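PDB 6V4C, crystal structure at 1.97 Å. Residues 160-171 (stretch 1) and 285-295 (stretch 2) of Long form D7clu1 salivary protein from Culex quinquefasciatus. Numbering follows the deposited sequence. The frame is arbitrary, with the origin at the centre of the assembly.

Stretch 1, residues 160-171: QDGEAAYCNVRK
Stretch 2 (285-295) KVKALDSEAKC

A chain end is often secured by combining one covalent link with a few directional polar contacts, and the carboxyl-terminal segment of this salivary protein illustrates the principle. Helix 164-171 and helix 285-292 run nearly antiparallel (169°), their axes 10.6 Å apart at closest approach. Stretch 1 opens with a type II turn, Gln-160 to Glu-163, closed by Glu-163 N to Gln-160 O (3.1 Å). Asp-161 (phi/psi -55/130) lies beside Ala-293, CA to CA 5.4 Å. Gly-162, at 82/-1, donates a weak, bent hydrogen bond from N to Ala-293 O (3.1 Å), and its CA approaches Lys-294 O at 3.3 Å; an ideal CB would sit tightly against that oxygen. Lys-294 itself has positive phi (61/40) in a Schellman motif, with Cys-295 N bonded to Asp-290 O at 2.8 Å. Glu-163 occupies the N-cap position of helix 164-171, and its OE2 accepts a hydrogen bond from Gln-160 N (2.8 Å). Tyr-166 (chi1 t) points toward stretch 2, its CE2 3.7 Å from Ala-293 CB. Cys-167 (m) and Cys-295 (m) form the disulfide, SG to SG 2.0 Å, chi3 -82°. One turn on, Arg-170 (m, m, m; chi4 160°) brings NE and NH2 each within 2.8 Å of Asp-290 OD1, a salt bridge at the guanidinium edge, while Leu-289 CB covers one face, 3.4 Å from NH2.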

ATOM      1  N   GLN A 160       4.148  -3.479 -25.303  1.00 42.80           N
ATOM      2  CA  GLN A 160       2.960  -3.488 -26.139  1.00 44.33           C
ATOM      3  C   GLN A 160       2.120  -4.708 -25.798  1.00 43.34           C
ATOM      4  O   GLN A 160       2.653  -5.790 -25.538  1.00 45.16           O
ATOM      5  CB  GLN A 160       3.346  -3.548 -27.615  1.00 49.52           C
ATOM      6  CG  GLN A 160       3.977  -2.279 -28.148  1.00 58.06           C
ATOM      7  CD  GLN A 160       3.910  -2.197 -29.660  1.00 68.87           C
ATOM      8  OE1 GLN A 160       4.935  -2.125 -30.337  1.00 68.94           O
ATOM      9  NE2 GLN A 160       2.694  -2.209 -30.200  1.00 72.03           N
ATOM     10  N   ASP A 161       0.802  -4.522 -25.787  1.00 48.83           N
ATOM     11  CA  ASP A 161      -0.106  -5.625 -25.512  1.00 48.56           C
ATOM     12  C   ASP A 161       0.156  -6.771 -26.478  1.00 51.28           C
ATOM     13  O   ASP A 161       0.252  -6.569 -27.690  1.00 49.90           O
ATOM     14  CB  ASP A 161      -1.553  -5.150 -25.650  1.00 47.14           C
ATOM     15  CG  ASP A 161      -1.976  -4.229 -24.523  1.00 49.85           C
ATOM     16  OD1 ASP A 161      -1.127  -3.903 -23.667  1.00 51.60           O
ATOM     17  OD2 ASP A 161      -3.162  -3.836 -24.488  1.00 49.25           O
ATOM     18  N   GLY A 162       0.303  -7.971 -25.927  1.00 41.71           N
ATOM     19  CA  GLY A 162       0.455  -9.165 -26.727  1.00 40.72           C
ATOM     20  C   GLY A 162       1.847  -9.439 -27.248  1.00 42.81           C
ATOM     21  O   GLY A 162       2.041 -10.460 -27.919  1.00 44.98           O
ATOM     22  N   GLU A 163       2.823  -8.577 -26.974  1.00 41.98           N
ATOM     23  CA  GLU A 163       4.169  -8.843 -27.461  1.00 44.84           C
ATOM     24  C   GLU A 163       4.797  -9.999 -26.687  1.00 46.21           C
ATOM     25  O   GLU A 163       4.479 -10.241 -25.520  1.00 45.53           O
ATOM     26  CB  GLU A 163       5.044  -7.588 -27.403  1.00 46.02           C
ATOM     27  CG  GLU A 163       5.687  -7.292 -26.060  1.00 44.38           C
ATOM     28  CD  GLU A 163       6.732  -6.192 -26.157  1.00 46.07           C
ATOM     29  OE1 GLU A 163       7.909  -6.503 -26.440  1.00 50.78           O
ATOM     30  OE2 GLU A 163       6.371  -5.012 -25.966  1.00 42.45           O
ATOM     31  N   ALA A 164       5.698 -10.721 -27.363  1.00 44.75           N
ATOM     32  CA  ALA A 164       6.168 -12.007 -26.857  1.00 44.34           C
ATOM     33  C   ALA A 164       6.820 -11.882 -25.485  1.00 45.41           C
ATOM     34  O   ALA A 164       6.569 -12.704 -24.597  1.00 43.56           O
ATOM     35  CB  ALA A 164       7.129 -12.651 -27.858  1.00 46.89           C
ATOM     36  N   ALA A 165       7.664 -10.864 -25.292  1.00 44.34           N
ATOM     37  CA  ALA A 165       8.305 -10.693 -23.993  1.00 44.95           C
ATOM     38  C   ALA A 165       7.271 -10.446 -22.903  1.00 40.19           C
ATOM     39  O   ALA A 165       7.410 -10.945 -21.780  1.00 41.53           O
ATOM     40  CB  ALA A 165       9.316  -9.548 -24.052  1.00 45.13           C
ATOM     41  N   TYR A 166       6.223  -9.685 -23.224  1.00 41.13           N
ATOM     42  CA  TYR A 166       5.188  -9.382 -22.241  1.00 39.62           C
ATOM     43  C   TYR A 166       4.446 -10.643 -21.819  1.00 40.26           C
ATOM     44  O   TYR A 166       4.194 -10.853 -20.628  1.00 38.65           O
ATOM     45  CB  TYR A 166       4.218  -8.354 -22.825  1.00 40.16           C
ATOM     46  CG  TYR A 166       3.275  -7.722 -21.827  1.00 37.67           C
ATOM     47  CD1 TYR A 166       3.495  -7.828 -20.459  1.00 38.96           C
ATOM     48  CD2 TYR A 166       2.162  -7.011 -22.258  1.00 38.36           C
ATOM     49  CE1 TYR A 166       2.628  -7.246 -19.547  1.00 38.58           C
ATOM     50  CE2 TYR A 166       1.290  -6.427 -21.358  1.00 38.76           C
ATOM     51  CZ  TYR A 166       1.526  -6.548 -20.004  1.00 35.47           C
ATOM     52  OH  TYR A 166       0.655  -5.962 -19.112  1.00 38.21           O
ATOM     53  N   CYS A 167       4.090 -11.497 -22.779  1.00 45.14           N
ATOM     54  CA  CYS A 167       3.366 -12.714 -22.433  1.00 46.19           C
ATOM     55  C   CYS A 167       4.238 -13.697 -21.663  1.00 44.43           C
ATOM     56  O   CYS A 167       3.715 -14.504 -20.887  1.00 43.40           O
ATOM     57  CB  CYS A 167       2.757 -13.349 -23.681  1.00 49.44           C
ATOM     58  SG  CYS A 167       1.616 -12.248 -24.546  1.00 52.61           S
ATOM     59  N   ASN A 168       5.560 -13.641 -21.851  1.00 50.89           N
ATOM     60  CA  ASN A 168       6.450 -14.427 -21.001  1.00 51.70           C
ATOM     61  C   ASN A 168       6.403 -13.941 -19.559  1.00 50.30           C
ATOM     62  O   ASN A 168       6.443 -14.752 -18.625  1.00 49.21           O
ATOM     63  CB  ASN A 168       7.878 -14.393 -21.544  1.00 57.59           C
ATOM     64  CG  ASN A 168       8.062 -15.280 -22.760  1.00 61.99           C
ATOM     65  OD1 ASN A 168       7.278 -16.200 -22.996  1.00 62.47           O
ATOM     66  ND2 ASN A 168       9.107 -15.010 -23.537  1.00 63.15           N
ATOM     67  N   VAL A 169       6.321 -12.623 -19.356  1.00 41.25           N
ATOM     68  CA  VAL A 169       6.164 -12.079 -18.009  1.00 41.40           C
ATOM     69  C   VAL A 169       4.872 -12.587 -17.382  1.00 40.87           C
ATOM     70  O   VAL A 169       4.842 -12.987 -16.214  1.00 42.38           O
ATOM     71  CB  VAL A 169       6.213 -10.541 -18.035  1.00 43.15           C
ATOM     72  CG1 VAL A 169       5.913  -9.973 -16.653  1.00 42.06           C
ATOM     73  CG2 VAL A 169       7.564 -10.058 -18.529  1.00 41.74           C
ATOM     74  N   ARG A 170       3.786 -12.576 -18.160  1.00 40.88           N
ATOM     75  CA  ARG A 170       2.510 -13.084 -17.661  1.00 42.43           C
ATOM     76  C   ARG A 170       2.596 -14.571 -17.345  1.00 41.35           C
ATOM     77  O   ARG A 170       2.060 -15.031 -16.330  1.00 43.54           O
ATOM     78  CB  ARG A 170       1.416 -12.832 -18.699  1.00 40.88           C
ATOM     79  CG  ARG A 170       1.040 -11.371 -18.901  1.00 41.20           C
ATOM     80  CD  ARG A 170       0.376 -10.809 -17.660  1.00 38.15           C
ATOM     81  NE  ARG A 170      -0.578 -11.754 -17.090  1.00 39.88           N
ATOM     82  CZ  ARG A 170      -1.007 -11.711 -15.833  1.00 41.38           C
ATOM     83  NH1 ARG A 170      -0.567 -10.766 -15.016  1.00 41.43           N
ATOM     84  NH2 ARG A 170      -1.866 -12.620 -15.389  1.00 41.39           N
ATOM     85  N   LYS A 171       3.274 -15.336 -18.200  1.00 39.20           N
ATOM     86  CA  LYS A 171       3.257 -16.792 -18.107  1.00 40.35           C
ATOM     87  C   LYS A 171       4.202 -17.310 -17.028  1.00 40.93           C
ATOM     88  O   LYS A 171       3.846 -18.223 -16.277  1.00 41.13           O
ATOM     89  CB  LYS A 171       3.625 -17.380 -19.468  1.00 42.01           C
ATOM     90  CG  LYS A 171       3.320 -18.857 -19.655  1.00 41.51           C
ATOM     91  CD  LYS A 171       3.531 -19.257 -21.111  1.00 44.20           C
ATOM     92  CE  LYS A 171       3.073 -20.679 -21.380  1.00 43.99           C
ATOM     93  NZ  LYS A 171       2.946 -20.940 -22.842  1.00 49.60           N
ATOM     94  N   LYS A 285      -9.106 -15.695 -12.320  1.00 41.17           N
ATOM     95  CA  LYS A 285      -8.614 -14.326 -12.192  1.00 39.39           C
ATOM     96  C   LYS A 285      -7.304 -14.132 -12.948  1.00 38.78           C
ATOM     97  O   LYS A 285      -7.110 -13.107 -13.614  1.00 39.07           O
ATOM     98  CB  LYS A 285      -8.465 -13.953 -10.721  1.00 41.11           C
ATOM     99  CG  LYS A 285      -9.795 -13.803 -10.016  1.00 43.34           C
ATOM    100  CD  LYS A 285      -9.640 -13.177  -8.645  1.00 49.70           C
ATOM    101  CE  LYS A 285     -10.994 -12.744  -8.102  1.00 51.28           C
ATOM    102  NZ  LYS A 285     -11.664 -11.749  -8.993  1.00 49.87           N
ATOM    103  N   VAL A 286      -6.394 -15.103 -12.853  1.00 33.80           N
ATOM    104  CA  VAL A 286      -5.149 -15.034 -13.615  1.00 34.47           C
ATOM    105  C   VAL A 286      -5.441 -15.086 -15.112  1.00 37.54           C
ATOM    106  O   VAL A 286      -4.807 -14.382 -15.907  1.00 34.76           O
ATOM    107  CB  VAL A 286      -4.183 -16.149 -13.166  1.00 37.19           C
ATOM    108  CG1 VAL A 286      -2.953 -16.196 -14.060  1.00 36.90           C
ATOM    109  CG2 VAL A 286      -3.776 -15.945 -11.719  1.00 34.57           C
ATOM    110  N   LYS A 287      -6.418 -15.904 -15.516  1.00 39.10           N
ATOM    111  CA  LYS A 287      -6.797 -15.954 -16.927  1.00 38.16           C
ATOM    112  C   LYS A 287      -7.331 -14.612 -17.411  1.00 39.19           C
ATOM    113  O   LYS A 287      -6.993 -14.167 -18.514  1.00 37.66           O
ATOM    114  CB  LYS A 287      -7.828 -17.059 -17.165  1.00 42.64           C
ATOM    115  CG  LYS A 287      -7.224 -18.437 -17.423  1.00 45.91           C
ATOM    116  N   ALA A 288      -8.170 -13.953 -16.605  1.00 34.70           N
ATOM    117  CA  ALA A 288      -8.726 -12.668 -17.017  1.00 37.45           C
ATOM    118  C   ALA A 288      -7.634 -11.610 -17.137  1.00 35.28           C
ATOM    119  O   ALA A 288      -7.693 -10.743 -18.016  1.00 34.31           O
ATOM    120  CB  ALA A 288      -9.815 -12.224 -16.040  1.00 35.12           C
ATOM    121  N   LEU A 289      -6.624 -11.674 -16.264  1.00 38.13           N
ATOM    122  CA  LEU A 289      -5.515 -10.724 -16.337  1.00 37.03           C
ATOM    123  C   LEU A 289      -4.634 -10.992 -17.552  1.00 37.85           C
ATOM    124  O   LEU A 289      -4.100 -10.053 -18.157  1.00 36.13           O
ATOM    125  CB  LEU A 289      -4.700 -10.766 -15.045  1.00 35.43           C
ATOM    126  CG  LEU A 289      -5.362 -10.141 -13.817  1.00 36.38           C
ATOM    127  CD1 LEU A 289      -4.750 -10.676 -12.533  1.00 34.44           C
ATOM    128  CD2 LEU A 289      -5.242  -8.623 -13.873  1.00 36.31           C
ATOM    129  N   ASP A 290      -4.457 -12.264 -17.917  1.00 37.01           N
ATOM    130  CA  ASP A 290      -3.779 -12.593 -19.169  1.00 37.63           C
ATOM    131  C   ASP A 290      -4.518 -11.978 -20.352  1.00 38.43           C
ATOM    132  O   ASP A 290      -3.906 -11.376 -21.242  1.00 39.38           O
ATOM    133  CB  ASP A 290      -3.708 -14.112 -19.349  1.00 39.02           C
ATOM    134  CG  ASP A 290      -2.792 -14.795 -18.344  1.00 40.73           C
ATOM    135  OD1 ASP A 290      -1.936 -14.120 -17.734  1.00 39.76           O
ATOM    136  OD2 ASP A 290      -2.928 -16.025 -18.179  1.00 42.51           O
ATOM    137  N   SER A 291      -5.843 -12.134 -20.376  1.00 37.23           N
ATOM    138  CA  SER A 291      -6.644 -11.606 -21.474  1.00 41.33           C
ATOM    139  C   SER A 291      -6.569 -10.086 -21.530  1.00 41.34           C
ATOM    140  O   SER A 291      -6.506  -9.500 -22.616  1.00 39.17           O
ATOM    141  CB  SER A 291      -8.092 -12.063 -21.314  1.00 41.25           C
ATOM    142  OG  SER A 291      -8.922 -11.465 -22.293  1.00 47.34           O
ATOM    143  N   GLU A 292      -6.578  -9.437 -20.364  1.00 42.38           N
ATOM    144  CA  GLU A 292      -6.439  -7.985 -20.302  1.00 39.14           C
ATOM    145  C   GLU A 292      -5.145  -7.524 -20.961  1.00 38.59           C
ATOM    146  O   GLU A 292      -5.112  -6.473 -21.614  1.00 39.43           O
ATOM    147  CB  GLU A 292      -6.485  -7.549 -18.839  1.00 40.59           C
ATOM    148  CG  GLU A 292      -6.377  -6.060 -18.598  1.00 40.92           C
ATOM    149  CD  GLU A 292      -6.405  -5.727 -17.118  1.00 40.31           C
ATOM    150  OE1 GLU A 292      -5.455  -6.107 -16.399  1.00 38.05           O
ATOM    151  OE2 GLU A 292      -7.385  -5.099 -16.669  1.00 40.93           O
ATOM    152  N   ALA A 293      -4.070  -8.294 -20.802  1.00 39.86           N
ATOM    153  CA  ALA A 293      -2.798  -7.983 -21.438  1.00 39.42           C
ATOM    154  C   ALA A 293      -2.713  -8.497 -22.869  1.00 40.71           C
ATOM    155  O   ALA A 293      -1.661  -8.348 -23.502  1.00 41.76           O
ATOM    156  CB  ALA A 293      -1.640  -8.542 -20.607  1.00 38.62           C
ATOM    157  N   LYS A 294      -3.794  -9.086 -23.386  1.00 45.87           N
ATOM    158  CA  LYS A 294      -3.809  -9.692 -24.721  1.00 46.70           C
ATOM    159  C   LYS A 294      -2.790 -10.825 -24.832  1.00 47.25           C
ATOM    160  O   LYS A 294      -2.114 -10.982 -25.851  1.00 46.67           O
ATOM    161  CB  LYS A 294      -3.650  -8.662 -25.847  1.00 47.88           C
ATOM    162  CG  LYS A 294      -4.942  -7.947 -26.238  1.00 51.16           C
ATOM    163  CD  LYS A 294      -5.433  -7.006 -25.150  1.00 51.26           C
ATOM    164  CE  LYS A 294      -6.840  -6.498 -25.445  1.00 55.11           C
ATOM    165  NZ  LYS A 294      -6.912  -5.765 -26.739  1.00 55.98           N
ATOM    166  N   CYS A 295      -2.687 -11.624 -23.772  1.00 47.61           N
ATOM    167  CA  CYS A 295      -1.759 -12.750 -23.733  1.00 49.21           C
ATOM    168  C   CYS A 295      -2.484 -14.074 -23.511  1.00 50.81           C
ATOM    169  O   CYS A 295      -3.713 -14.128 -23.521  1.00 54.57           O
ATOM    170  CB  CYS A 295      -0.711 -12.539 -22.637  1.00 50.07           C
ATOM    171  SG  CYS A 295       0.564 -11.333 -23.060  1.00 54.11           S
TER